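Probable ribosomal RNA small subunit methyltransferase (Thermus thermophilus, PDB 3DMH) catalyses transfer of a methyl group from S-adenosylmethionine to the N2 amino group of a guanosine in 16S ribosomal RNA of the small subunit. Local coordinates at residues G19-K24 / V56-L61; L50-G55 / E70-S75; H35-K40 / V161-G166; D103-A108 / G133-A138. All coordinates share one frame; numbering follows the deposited sequence.

Contact 1: residues G19-K24 / V56-L61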
loop_
_atom_site.group_PDB
_atom_site.type_symbol
_atom_site.label_atom_id
_atom_site.label_comp_id
_atom_site.label_asym_id
_atom_site.label_seq_id
_atom_site.Cartn_x
_atom_site.Cartn_y
_atom_site.Cartn_z
ATOM N N GLY A 19 11.596 5.690 -25.263
ATOM C CA GLY A 19 10.786 6.497 -24.359
ATOM C C GLY A 19 11.407 6.740 -23.001
ATOM O O GLY A 19 12.635 6.725 -22.843
ATOM N N ARG A 20 10.519 6.969 -22.040
ATOM C CA ARG A 20 10.905 7.264 -20.669
ATOM C C ARG A 20 9.812 6.787 -19.737
ATOM O O ARG A 20 8.678 6.582 -20.145
ATOM C CB ARG A 20 11.156 8.765 -20.494
ATOM C CG ARG A 20 9.874 9.607 -20.550
ATOM C CD ARG A 20 10.139 11.107 -20.516
ATOM N NE ARG A 20 8.835 11.810 -20.488
ATOM C CZ ARG A 20 8.655 13.047 -20.014
ATOM N NH1 ARG A 20 9.660 13.760 -19.515
ATOM N NH2 ARG A 20 7.413 13.576 -20.017
ATOM N N LEU A 21 10.173 6.595 -18.473
ATOM C CA LEU A 21 9.220 6.155 -17.484
ATOM C C LEU A 21 9.542 6.853 -16.181
ATOM O O LEU A 21 10.698 6.855 -15.754
ATOM C CB LEU A 21 9.355 4.638 -17.312
ATOM C CG LEU A 21 8.244 3.940 -16.556
ATOM C CD1 LEU A 21 6.943 3.903 -17.382
ATOM C CD2 LEU A 21 8.696 2.536 -16.201
ATOM N N PHE A 22 8.539 7.485 -15.573
ATOM C CA PHE A 22 8.759 8.143 -14.285
ATOM C C PHE A 22 8.739 7.161 -13.135
ATOM O O PHE A 22 7.876 6.276 -13.067
ATOM C CB PHE A 22 7.694 9.212 -14.025
ATOM C CG PHE A 22 7.876 10.461 -14.877
ATOM C CD1 PHE A 22 8.537 11.565 -14.358
ATOM C CD2 PHE A 22 7.390 10.527 -16.199
ATOM C CE1 PHE A 22 8.688 12.725 -15.094
ATOM C CE2 PHE A 22 7.570 11.693 -16.959
ATOM C CZ PHE A 22 8.216 12.792 -16.389
ATOM N N ILE A 23 9.662 7.381 -12.212
ATOM C CA ILE A 23 9.701 6.620 -10.964
ATOM C C ILE A 23 9.803 7.605 -9.799
ATOM O O ILE A 23 10.120 8.782 -9.984
ATOM C CB ILE A 23 10.871 5.593 -10.947
ATOM C CG1 ILE A 23 12.216 6.309 -10.859
ATOM C CG2 ILE A 23 10.755 4.618 -12.177
ATOM C CD1 ILE A 23 13.390 5.367 -10.618
ATOM N N LYS A 24 9.577 7.122 -8.584
ATOM C CA LYS A 24 9.788 7.977 -7.412
ATOM C C LYS A 24 10.017 7.071 -6.211
ATOM O O LYS A 24 9.620 5.889 -6.241
ATOM C CB LYS A 24 8.588 8.920 -7.142
ATOM C CG LYS A 24 7.360 8.193 -6.584
ATOM C CD LYS A 24 6.225 9.142 -6.169
ATOM C CE LYS A 24 6.655 10.150 -5.123
ATOM N NZ LYS A 24 6.992 9.529 -3.785
ATOM N N VAL A 56 5.043 1.158 -11.377
ATOM C CA VAL A 56 5.424 2.256 -12.288
ATOM C C VAL A 56 5.160 1.925 -13.772
ATOM O O VAL A 56 5.330 2.786 -14.658
ATOM C CB VAL A 56 6.891 2.743 -12.070
ATOM C CG1 VAL A 56 7.074 3.279 -10.639
ATOM C CG2 VAL A 56 7.845 1.619 -12.353
ATOM N N GLY A 57 4.725 0.691 -14.055
ATOM C CA GLY A 57 4.264 0.336 -15.412
ATOM C C GLY A 57 5.271 -0.282 -16.367
ATOM O O GLY A 57 5.018 -0.375 -17.570
ATOM N N TRP A 58 6.416 -0.693 -15.824
ATOM C CA TRP A 58 7.462 -1.312 -16.649
ATOM C C TRP A 58 7.077 -2.668 -17.228
ATOM O O TRP A 58 7.338 -2.947 -18.388
ATOM C CB TRP A 58 8.741 -1.415 -15.832
ATOM C CG TRP A 58 9.951 -1.968 -16.562
ATOM C CD1 TRP A 58 10.696 -3.043 -16.183
ATOM C CD2 TRP A 58 10.580 -1.442 -17.750
ATOM N NE1 TRP A 58 11.738 -3.239 -17.059
ATOM C CE2 TRP A 58 11.697 -2.273 -18.028
ATOM C CE3 TRP A 58 10.306 -0.363 -18.605
ATOM C CZ2 TRP A 58 12.538 -2.066 -19.124
ATOM C CZ3 TRP A 58 11.143 -0.159 -19.700
ATOM C CH2 TRP A 58 12.249 -1.010 -19.950
ATOM N N GLY A 59 6.432 -3.499 -16.413
ATOM C CA GLY A 59 6.119 -4.873 -16.827
ATOM C C GLY A 59 5.259 -4.996 -18.078
ATOM O O GLY A 59 5.503 -5.888 -18.913
ATOM N N SER A 60 4.268 -4.118 -18.230
ATOM C CA SER A 60 3.376 -4.200 -19.378
ATOM C C SER A 60 3.683 -3.112 -20.401
ATOM O O SER A 60 2.976 -2.988 -21.391
ATOM C CB SER A 60 1.904 -4.104 -18.942
ATOM O OG SER A 60 1.661 -2.907 -18.218
ATOM N N LEU A 61 4.772 -2.361 -20.181
ATOM C CA LEU A 61 5.088 -1.238 -21.095
ATOM C C LEU A 61 5.231 -1.629 -22.573
ATOM O O LEU A 61 4.869 -0.834 -23.446
ATOM C CB LEU A 61 6.310 -0.452 -20.632
ATOM C CG LEU A 61 6.482 0.950 -21.240
ATOM C CD1 LEU A 61 5.303 1.865 -20.916
ATOM C CD2 LEU A 61 7.753 1.559 -20.687
HETATM O O HOH W 1 5.601 5.514 -14.530
#
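Leu21 reaches from strand 19-23 over the backbone of Val56, its CD1 lying 3.4 Å from Val56 O. CG stands anti to the backbone N (chi1 -167°), and beyond it the two methyls part company. CD2 packs 4.0 Å from Val56 CG2 and also rests on Trp58 CB, meeting the indole obliquely near CE3. CD1 touches Leu61 CD2 at 4.1 Å, the two leucines sliding past each other in opposite directions. A leucine suits this place because its two methyls diverge to serve three partners. In Val56 a chi1 of -61° leaves CG2 between the backbone N and the carbonyl carbon, where it meets Ile23 CG2 at 4.2 Å. The polar seam beside this apolar patch is closed by a water that donates to Phe22 O at 2.8 Å and to Val56 O at 2.7 Å. Gly57 has a positive phi (94°), where a CB would jam against the carbonyl O of Val56. Trp58 to Leu61 then form a type I turn, closed by Leu61 N bonding to Trp58 O. The hairpin of strands 12-16 and 19-23 thus packs on the glycine-containing loop that follows the first strand of a Rossmann-like methyltransferase fold.

Contact 2: residues L50-G55 / E70-S75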
loop_
_atom_site.group_PDB
_atom_site.type_symbol
_atom_site.label_atom_id
_atom_site.label_comp_id
_atom_site.label_asym_id
_atom_site.label_seq_id
_atom_site.Cartn_x
_atom_site.Cartn_y
_atom_site.Cartn_z
ATOM N N LEU A 50 -5.298 -5.422 -19.870
ATOM C CA LEU A 50 -5.472 -4.898 -18.516
ATOM C C LEU A 50 -4.269 -5.314 -17.666
ATOM O O LEU A 50 -3.957 -6.496 -17.578
ATOM C CB LEU A 50 -6.764 -5.466 -17.908
ATOM C CG LEU A 50 -7.158 -4.995 -16.498
ATOM C CD1 LEU A 50 -7.484 -3.525 -16.481
ATOM C CD2 LEU A 50 -8.351 -5.838 -15.968
ATOM N N ASP A 51 -3.610 -4.349 -17.019
ATOM C CA ASP A 51 -2.546 -4.654 -16.046
ATOM C C ASP A 51 -3.120 -4.498 -14.642
ATOM O O ASP A 51 -3.560 -3.408 -14.279
ATOM C CB ASP A 51 -1.375 -3.682 -16.241
ATOM C CG ASP A 51 -0.158 -4.046 -15.430
ATOM O OD1 ASP A 51 -0.263 -4.697 -14.372
ATOM O OD2 ASP A 51 0.939 -3.597 -15.846
ATOM N N LEU A 52 -3.135 -5.588 -13.871
ATOM C CA LEU A 52 -3.768 -5.595 -12.541
ATOM C C LEU A 52 -2.835 -5.242 -11.387
ATOM O O LEU A 52 -3.273 -5.195 -10.235
ATOM C CB LEU A 52 -4.429 -6.964 -12.267
ATOM C CG LEU A 52 -5.671 -7.229 -13.100
ATOM C CD1 LEU A 52 -6.163 -8.655 -12.806
ATOM C CD2 LEU A 52 -6.764 -6.216 -12.792
ATOM N N ASN A 53 -1.548 -5.029 -11.671
ATOM C CA ASN A 53 -0.590 -4.685 -10.608
ATOM C C ASN A 53 0.578 -3.953 -11.239
ATOM O O ASN A 53 1.699 -4.473 -11.260
ATOM C CB ASN A 53 -0.118 -5.939 -9.856
ATOM C CG ASN A 53 0.847 -5.615 -8.710
ATOM O OD1 ASN A 53 0.841 -4.499 -8.162
ATOM N ND2 ASN A 53 1.691 -6.572 -8.357
ATOM N N PRO A 54 0.303 -2.778 -11.821
ATOM C CA PRO A 54 1.340 -2.186 -12.696
ATOM C C PRO A 54 2.546 -1.588 -12.001
ATOM O O PRO A 54 3.619 -1.573 -12.600
ATOM C CB PRO A 54 0.599 -1.074 -13.438
ATOM C CG PRO A 54 -0.527 -0.698 -12.512
ATOM C CD PRO A 54 -0.946 -1.987 -11.815
ATOM N N GLY A 55 2.392 -1.094 -10.779
ATOM C CA GLY A 55 3.478 -0.269 -10.192
ATOM C C GLY A 55 3.758 0.890 -11.131
ATOM O O GLY A 55 2.844 1.527 -11.635
ATOM N N GLU A 70 -5.214 -0.738 -20.218
ATOM C CA GLU A 70 -5.753 -0.134 -18.998
ATOM C C GLU A 70 -4.961 -0.708 -17.822
ATOM O O GLU A 70 -4.418 -1.812 -17.900
ATOM C CB GLU A 70 -7.245 -0.454 -18.883
ATOM C CG GLU A 70 -7.941 0.069 -17.614
ATOM C CD GLU A 70 -7.914 1.585 -17.486
ATOM O OE1 GLU A 70 -8.968 2.199 -17.783
ATOM O OE2 GLU A 70 -6.867 2.163 -17.102
ATOM N N ARG A 71 -4.866 0.058 -16.744
ATOM C CA ARG A 71 -4.057 -0.336 -15.578
ATOM C C ARG A 71 -4.855 -0.024 -14.344
ATOM O O ARG A 71 -5.351 1.096 -14.224
ATOM C CB ARG A 71 -2.750 0.462 -15.545
ATOM C CG ARG A 71 -1.896 0.288 -16.791
ATOM C CD ARG A 71 -0.753 1.329 -16.816
ATOM N NE ARG A 71 0.062 1.076 -18.012
ATOM C CZ ARG A 71 -0.275 1.458 -19.244
ATOM N NH1 ARG A 71 -1.383 2.182 -19.483
ATOM N NH2 ARG A 71 0.509 1.120 -20.253
ATOM N N LEU A 72 -4.989 -0.996 -13.446
ATOM C CA LEU A 72 -5.671 -0.747 -12.161
ATOM C C LEU A 72 -4.636 -0.778 -11.057
ATOM O O LEU A 72 -3.973 -1.799 -10.869
ATOM C CB LEU A 72 -6.757 -1.817 -11.904
ATOM C CG LEU A 72 -7.791 -1.963 -13.039
ATOM C CD1 LEU A 72 -8.892 -2.893 -12.549
ATOM C CD2 LEU A 72 -8.395 -0.655 -13.504
ATOM N N GLU A 73 -4.538 0.309 -10.289
ATOM C CA GLU A 73 -3.470 0.406 -9.319
ATOM C C GLU A 73 -3.980 0.967 -7.994
ATOM O O GLU A 73 -4.779 1.919 -7.959
ATOM C CB GLU A 73 -2.367 1.273 -9.897
ATOM C CG GLU A 73 -1.187 1.568 -8.959
ATOM C CD GLU A 73 -0.531 0.308 -8.438
ATOM O OE1 GLU A 73 0.032 -0.458 -9.239
ATOM O OE2 GLU A 73 -0.556 0.039 -7.213
ATOM N N THR A 74 -3.530 0.336 -6.910
ATOM C CA THR A 74 -3.950 0.718 -5.568
ATOM C C THR A 74 -3.049 1.742 -4.883
ATOM O O THR A 74 -3.490 2.424 -3.952
ATOM C CB THR A 74 -4.037 -0.513 -4.629
ATOM O OG1 THR A 74 -2.785 -1.210 -4.696
ATOM C CG2 THR A 74 -5.115 -1.479 -5.101
ATOM N N SER A 75 -1.786 1.834 -5.328
ATOM C CA SER A 75 -0.835 2.740 -4.694
ATOM C C SER A 75 -0.910 4.125 -5.282
ATOM O O SER A 75 -0.734 4.321 -6.488
ATOM C CB SER A 75 0.579 2.181 -4.858
ATOM O OG SER A 75 1.585 3.191 -4.644
HETATM O O HOH W 2 -1.119 -2.799 -6.839
#
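Glu73 OE2 is gripped twice: by a water that also donates to Asn53 OD1, carrying the link across to 50-55, and by Ser75 N, which meets its anti lone pair at 2.9 Å. The same water accepts from Thr74 OG1. The other oxygen, Glu73 OE1, receives Gly55 N at 2.9 Å, on the anti side but 32° out of the carboxylate plane. The bend at chi2 (56°) turns the carboxyl carbon back toward the loop. Pro54 N has no hydrogen to give, and the ring lays CD 3.2 Å from Glu73 OE1; Gly55 follows at positive phi, a conformation easy for glycine.

The contact lies at the ends of two neighbouring parallel strands of a Rossmann-like sheet. Glu73 probably corresponds, by its place at the end of the second strand, to the cofactor-binding Glu262; here the side chain of Glu73 is about 11 Å from the bound S-adenosylmethionine. Asp51 N donates to Glu70 O at 2.8 Å, and Leu72 N returns to Asp51 O at 2.9 Å. Asp51 OD1 accepts from Asn53 N in an Asx turn, while OD2 bonds to Ser60 OG. Asn53 ND2 reaches Ala108 O. On the apolar face Leu50 CD1 sits 3.8 Å from Leu72 CG, whereas Leu52 and Leu72 run side by side. Arg71 packs its CG 4.0 Å from Asp51 CB and sends its guanidinium on to a salt bridge with Glu64.

Contact 3: residues H35-K40 / V161-G166; sequences HDLLQK and VVRREG
This is a surface contact between Leu37 and Lys40 of helix 33-41 and Arg163 and Glu165 of strand 159-165, the outermost strand at one end of the seven-stranded sheet of a Rossmann-like domain. The strand carries a classic beta bulge, Val162 and Arg163 both facing Val170 of the adjoining strand. The axes of helix 35-40 and strand 161-165 approach to 9.2 Å, their directions 131° apart. Leu37, the buried residue among those that touch, supplies the apolar centre: its CD1 lies 3.6 Å from Arg163 CG and 3.8 Å from Glu165 CB, contacting the aliphatic parts of two polar residues. Tyr168 and Val170 of strand 168-174 also touch it. Arginine suits the edge because its methylenes can pack while its charge stays near water. The chain of Arg163 bends at chi2 (70°) and again at chi3, and NE donates to Val162 O at 3.2 Å, a partner almost in the guanidinium plane. This bond helps fix the group, one face of which lies under Lys40 C at the end of the segment. Farther out, opposite charges are joined through solvent: a water accepts from Lys40 NZ at 3.2 Å and donates to Glu165 OE1 at 3.1 Å.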
loop_
_atom_site.group_PDB
_atom_site.type_symbol
_atom_site.label_atom_id
_atom_site.label_comp_id
_atom_site.label_asym_id
_atom_site.label_seq_id
_atom_site.Cartn_x
_atom_site.Cartn_y
_atom_site.Cartn_z
ATOM N N HIS A 35 8.801 -7.740 -12.295
ATOM C CA HIS A 35 8.382 -6.811 -13.342
ATOM C C HIS A 35 9.381 -6.781 -14.518
ATOM O O HIS A 35 8.978 -6.668 -15.677
ATOM C CB HIS A 35 8.141 -5.393 -12.786
ATOM C CG HIS A 35 7.057 -5.301 -11.746
ATOM N ND1 HIS A 35 5.798 -4.810 -12.026
ATOM C CD2 HIS A 35 7.052 -5.603 -10.424
ATOM C CE1 HIS A 35 5.064 -4.827 -10.930
ATOM N NE2 HIS A 35 5.800 -5.295 -9.940
ATOM N N ASP A 36 10.682 -6.906 -14.230
ATOM C CA ASP A 36 11.706 -6.912 -15.287
ATOM C C ASP A 36 11.549 -8.111 -16.219
ATOM O O ASP A 36 11.707 -7.989 -17.423
ATOM C CB ASP A 36 13.131 -6.908 -14.707
ATOM C CG ASP A 36 13.539 -5.548 -14.173
ATOM O OD1 ASP A 36 12.798 -4.573 -14.425
ATOM O OD2 ASP A 36 14.580 -5.458 -13.489
ATOM N N LEU A 37 11.218 -9.258 -15.647
ATOM C CA LEU A 37 11.065 -10.462 -16.466
ATOM C C LEU A 37 9.804 -10.334 -17.323
ATOM O O LEU A 37 9.804 -10.726 -18.493
ATOM C CB LEU A 37 11.036 -11.719 -15.609
ATOM C CG LEU A 37 11.306 -13.037 -16.354
ATOM C CD1 LEU A 37 12.702 -13.035 -16.979
ATOM C CD2 LEU A 37 11.158 -14.178 -15.380
ATOM N N LEU A 38 8.734 -9.777 -16.754
ATOM C CA LEU A 38 7.559 -9.463 -17.576
ATOM C C LEU A 38 7.882 -8.577 -18.771
ATOM O O LEU A 38 7.429 -8.838 -19.888
ATOM C CB LEU A 38 6.495 -8.746 -16.744
ATOM C CG LEU A 38 5.484 -9.581 -15.995
ATOM C CD1 LEU A 38 4.639 -8.630 -15.165
ATOM C CD2 LEU A 38 4.595 -10.399 -16.972
ATOM N N GLN A 39 8.629 -7.497 -18.538
ATOM C CA GLN A 39 8.885 -6.532 -19.597
ATOM C C GLN A 39 9.649 -7.199 -20.751
ATOM O O GLN A 39 9.453 -6.851 -21.918
ATOM C CB GLN A 39 9.635 -5.304 -19.050
ATOM C CG GLN A 39 9.833 -4.166 -20.059
ATOM C CD GLN A 39 11.034 -4.359 -21.004
ATOM O OE1 GLN A 39 11.081 -3.767 -22.084
ATOM N NE2 GLN A 39 11.993 -5.191 -20.604
ATOM N N LYS A 40 10.510 -8.162 -20.418
ATOM C CA LYS A 40 11.237 -8.933 -21.439
ATOM C C LYS A 40 10.393 -9.962 -22.178
ATOM O O LYS A 40 10.842 -10.506 -23.187
ATOM C CB LYS A 40 12.454 -9.640 -20.824
ATOM C CG LYS A 40 13.508 -8.686 -20.349
ATOM C CD LYS A 40 14.625 -9.421 -19.669
ATOM C CE LYS A 40 15.763 -8.470 -19.349
ATOM N NZ LYS A 40 17.015 -9.238 -19.082
ATOM N N VAL A 161 4.974 -21.985 -18.477
ATOM C CA VAL A 161 6.062 -21.041 -18.247
ATOM C C VAL A 161 6.707 -20.638 -19.572
ATOM O O VAL A 161 7.143 -21.497 -20.360
ATOM C CB VAL A 161 7.126 -21.630 -17.279
ATOM C CG1 VAL A 161 8.400 -20.798 -17.306
ATOM C CG2 VAL A 161 6.562 -21.709 -15.860
ATOM N N VAL A 162 6.752 -19.334 -19.823
ATOM C CA VAL A 162 7.338 -18.792 -21.042
ATOM C C VAL A 162 8.637 -17.997 -20.818
ATOM O O VAL A 162 9.230 -17.517 -21.781
ATOM C CB VAL A 162 6.305 -17.961 -21.861
ATOM C CG1 VAL A 162 5.185 -18.870 -22.410
ATOM C CG2 VAL A 162 5.728 -16.832 -20.998
ATOM N N ARG A 163 9.071 -17.856 -19.560
ATOM C CA ARG A 163 10.372 -17.244 -19.256
ATOM C C ARG A 163 10.831 -17.606 -17.844
ATOM O O ARG A 163 10.018 -17.726 -16.928
ATOM C CB ARG A 163 10.338 -15.715 -19.450
ATOM C CG ARG A 163 11.689 -15.070 -19.788
ATOM C CD ARG A 163 12.195 -15.406 -21.195
ATOM N NE ARG A 163 11.233 -15.032 -22.229
ATOM C CZ ARG A 163 11.399 -14.044 -23.108
ATOM N NH1 ARG A 163 12.509 -13.307 -23.102
ATOM N NH2 ARG A 163 10.451 -13.805 -24.002
ATOM N N ARG A 164 12.136 -17.816 -17.701
ATOM C CA ARG A 164 12.754 -18.250 -16.448
ATOM C C ARG A 164 14.044 -17.456 -16.257
ATOM O O ARG A 164 14.812 -17.268 -17.201
ATOM C CB ARG A 164 13.050 -19.764 -16.465
ATOM C CG ARG A 164 11.811 -20.690 -16.342
ATOM C CD ARG A 164 12.154 -22.201 -16.492
ATOM N NE ARG A 164 10.988 -23.100 -16.352
ATOM C CZ ARG A 164 10.356 -23.700 -17.367
ATOM N NH1 ARG A 164 10.766 -23.522 -18.616
ATOM N NH2 ARG A 164 9.313 -24.494 -17.141
ATOM N N GLU A 165 14.268 -16.973 -15.037
ATOM C CA GLU A 165 15.511 -16.299 -14.688
ATOM C C GLU A 165 15.691 -16.479 -13.193
ATOM O O GLU A 165 14.999 -15.841 -12.406
ATOM C CB GLU A 165 15.471 -14.806 -15.059
ATOM C CG GLU A 165 16.747 -14.028 -14.690
ATOM C CD GLU A 165 17.921 -14.348 -15.600
ATOM O OE1 GLU A 165 17.722 -14.381 -16.832
ATOM O OE2 GLU A 165 19.043 -14.568 -15.085
ATOM N N GLY A 166 16.594 -17.376 -12.802
ATOM C CA GLY A 166 16.751 -17.709 -11.393
ATOM C C GLY A 166 15.455 -18.275 -10.843
ATOM O O GLY A 166 14.902 -19.217 -11.429
HETATM O O HOH W 3 10.671 -12.172 -26.000
HETATM O O HOH W 4 16.146 -12.189 -18.339
#

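Contact 4: residues D103-A108 / G133-A138; sequences DLVVLA and GRLYLA
Leu107 and Leu137 both hold CG anti to the backbone N (chi1 174° and -172°); with similar second torsions as well, the chains lie side by side, pointing the same way, with Leu107 CD2 3.8 Å from Leu137 CD1. Leu135 adopts the same first torsion, and its side chain crosses that of Val105, CD1 3.6 Å from Val105 CG1. These four share one face of the sheet, and Val105, Leu107 and Leu137 touch helix 115-128; branched aliphatic chains suit a layer between strands and helix. On the other face Leu104 CD1 meets Tyr136 CD2 at 3.8 Å, approaching the ring obliquely. The ring's hydroxyl is bonded to Glu43 N, so the tyrosine combines apolar packing with a polar end. The small Ala108 and Ala138 lie on this face too, under His35 and Leu38 of helix 33-41. Between the faces runs a regular parallel ladder of five backbone hydrogen bonds, from Arg134 N to Asp103 O at 2.9 Å through to Ala138 N to Leu107 O at 2.9 Å. At its start Gly133, with no side chain, brings its CA within 3.2 Å of Asp103 O. Within the Rossmann-like fold, these two adjacent parallel strands, joined through helix 115-128, make a beta-alpha-beta crossover.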
loop_
_atom_site.group_PDB
_atom_site.type_symbol
_atom_site.label_atom_id
_atom_site.label_comp_id
_atom_site.label_asym_id
_atom_site.label_seq_id
_atom_site.Cartn_x
_atom_site.Cartn_y
_atom_site.Cartn_z
ATOM N N ASP A 103 -8.792 -8.794 -23.816
ATOM C CA ASP A 103 -8.185 -9.919 -24.527
ATOM C C ASP A 103 -6.923 -10.446 -23.822
ATOM O O ASP A 103 -6.558 -11.622 -23.970
ATOM C CB ASP A 103 -7.814 -9.484 -25.945
ATOM C CG ASP A 103 -8.972 -8.849 -26.674
ATOM O OD1 ASP A 103 -10.003 -9.532 -26.850
ATOM O OD2 ASP A 103 -8.837 -7.679 -27.092
ATOM N N LEU A 104 -6.270 -9.574 -23.051
ATOM C CA LEU A 104 -5.014 -9.907 -22.400
ATOM C C LEU A 104 -4.951 -9.272 -21.033
ATOM O O LEU A 104 -5.310 -8.105 -20.894
ATOM C CB LEU A 104 -3.850 -9.376 -23.253
ATOM C CG LEU A 104 -2.429 -9.746 -22.829
ATOM C CD1 LEU A 104 -2.166 -11.233 -22.951
ATOM C CD2 LEU A 104 -1.405 -8.974 -23.673
ATOM N N VAL A 105 -4.499 -10.037 -20.043
ATOM C CA VAL A 105 -4.258 -9.481 -18.700
ATOM C C VAL A 105 -2.799 -9.710 -18.331
ATOM O O VAL A 105 -2.222 -10.753 -18.645
ATOM C CB VAL A 105 -5.227 -10.099 -17.646
ATOM C CG1 VAL A 105 -4.866 -9.660 -16.220
ATOM C CG2 VAL A 105 -6.647 -9.708 -17.956
ATOM N N VAL A 106 -2.209 -8.716 -17.662
ATOM C CA VAL A 106 -0.859 -8.831 -17.126
ATOM C C VAL A 106 -0.942 -8.754 -15.604
ATOM O O VAL A 106 -1.533 -7.820 -15.059
ATOM C CB VAL A 106 0.059 -7.723 -17.678
ATOM C CG1 VAL A 106 1.438 -7.818 -17.021
ATOM C CG2 VAL A 106 0.193 -7.879 -19.223
ATOM N N LEU A 107 -0.381 -9.749 -14.913
ATOM C CA LEU A 107 -0.408 -9.744 -13.445
ATOM C C LEU A 107 0.931 -10.204 -12.885
ATOM O O LEU A 107 1.273 -11.407 -12.923
ATOM C CB LEU A 107 -1.552 -10.623 -12.908
ATOM C CG LEU A 107 -1.627 -10.843 -11.398
ATOM C CD1 LEU A 107 -1.877 -9.511 -10.688
ATOM C CD2 LEU A 107 -2.742 -11.797 -11.102
ATOM N N ALA A 108 1.721 -9.231 -12.422
ATOM C CA ALA A 108 2.819 -9.523 -11.510
ATOM C C ALA A 108 2.175 -9.899 -10.168
ATOM O O ALA A 108 1.431 -9.106 -9.584
ATOM C CB ALA A 108 3.730 -8.295 -11.359
ATOM N N GLY A 133 -9.244 -15.350 -24.090
ATOM C CA GLY A 133 -8.258 -14.335 -23.676
ATOM C C GLY A 133 -7.071 -14.976 -22.996
ATOM O O GLY A 133 -7.127 -16.134 -22.623
ATOM N N ARG A 134 -5.994 -14.210 -22.802
ATOM C CA ARG A 134 -4.773 -14.770 -22.210
ATOM C C ARG A 134 -4.265 -13.962 -21.012
ATOM O O ARG A 134 -4.522 -12.767 -20.903
ATOM C CB ARG A 134 -3.666 -14.870 -23.260
ATOM C CG ARG A 134 -4.001 -15.889 -24.352
ATOM C CD ARG A 134 -2.937 -15.906 -25.421
ATOM N NE ARG A 134 -3.275 -16.871 -26.456
ATOM C CZ ARG A 134 -2.497 -17.156 -27.495
ATOM N NH1 ARG A 134 -1.331 -16.540 -27.650
ATOM N NH2 ARG A 134 -2.891 -18.055 -28.387
ATOM N N LEU A 135 -3.544 -14.640 -20.126
ATOM C CA LEU A 135 -3.014 -14.023 -18.911
ATOM C C LEU A 135 -1.515 -14.266 -18.830
ATOM O O LEU A 135 -1.057 -15.413 -18.877
ATOM C CB LEU A 135 -3.697 -14.609 -17.668
ATOM C CG LEU A 135 -3.068 -14.307 -16.302
ATOM C CD1 LEU A 135 -3.107 -12.808 -15.953
ATOM C CD2 LEU A 135 -3.746 -15.114 -15.182
ATOM N N TYR A 136 -0.750 -13.183 -18.711
ATOM C CA TYR A 136 0.662 -13.280 -18.354
ATOM C C TYR A 136 0.738 -13.175 -16.851
ATOM O O TYR A 136 0.267 -12.190 -16.279
ATOM C CB TYR A 136 1.473 -12.119 -18.942
ATOM C CG TYR A 136 1.889 -12.317 -20.367
ATOM C CD1 TYR A 136 2.952 -13.165 -20.702
ATOM C CD2 TYR A 136 1.229 -11.656 -21.392
ATOM C CE1 TYR A 136 3.338 -13.348 -22.029
ATOM C CE2 TYR A 136 1.597 -11.832 -22.724
ATOM C CZ TYR A 136 2.647 -12.673 -23.039
ATOM O OH TYR A 136 3.007 -12.824 -24.363
ATOM N N LEU A 137 1.284 -14.214 -16.225
ATOM C CA LEU A 137 1.369 -14.289 -14.772
ATOM C C LEU A 137 2.835 -14.363 -14.380
ATOM O O LEU A 137 3.541 -15.281 -14.785
ATOM C CB LEU A 137 0.617 -15.534 -14.266
ATOM C CG LEU A 137 0.467 -15.638 -12.751
ATOM C CD1 LEU A 137 -0.552 -14.633 -12.232
ATOM C CD2 LEU A 137 0.089 -17.073 -12.392
ATOM N N ALA A 138 3.313 -13.404 -13.588
ATOM C CA ALA A 138 4.729 -13.414 -13.242
ATOM C C ALA A 138 4.935 -13.449 -11.738
ATOM O O ALA A 138 4.134 -12.921 -10.968
ATOM C CB ALA A 138 5.447 -12.187 -13.827
#

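In the fold
Contacts 2 and 4 are buried and belong to one sheet: strand 48-51 lies between 68-73 and 102-108, so Leu50 O bonds onward to Val106 N. Both rest on parallel backbone ladders, but the side chains that meet across contact 4 do so by apolar packing, whereas contact 2 runs past its strand ends into polar loops. Contact 1, partly buried, joins the N-terminal hairpin to the loop just beyond contact 2, and Ser60 ties the two through Asp51. Contact 3 is the surface member, with water-mediated charges around a single leucine. Helix 33-41 connects several: its Leu38 packs on Ala138 and Val106 of contact 4, while its Asp36 and Gln39 border Trp58 of contact 1.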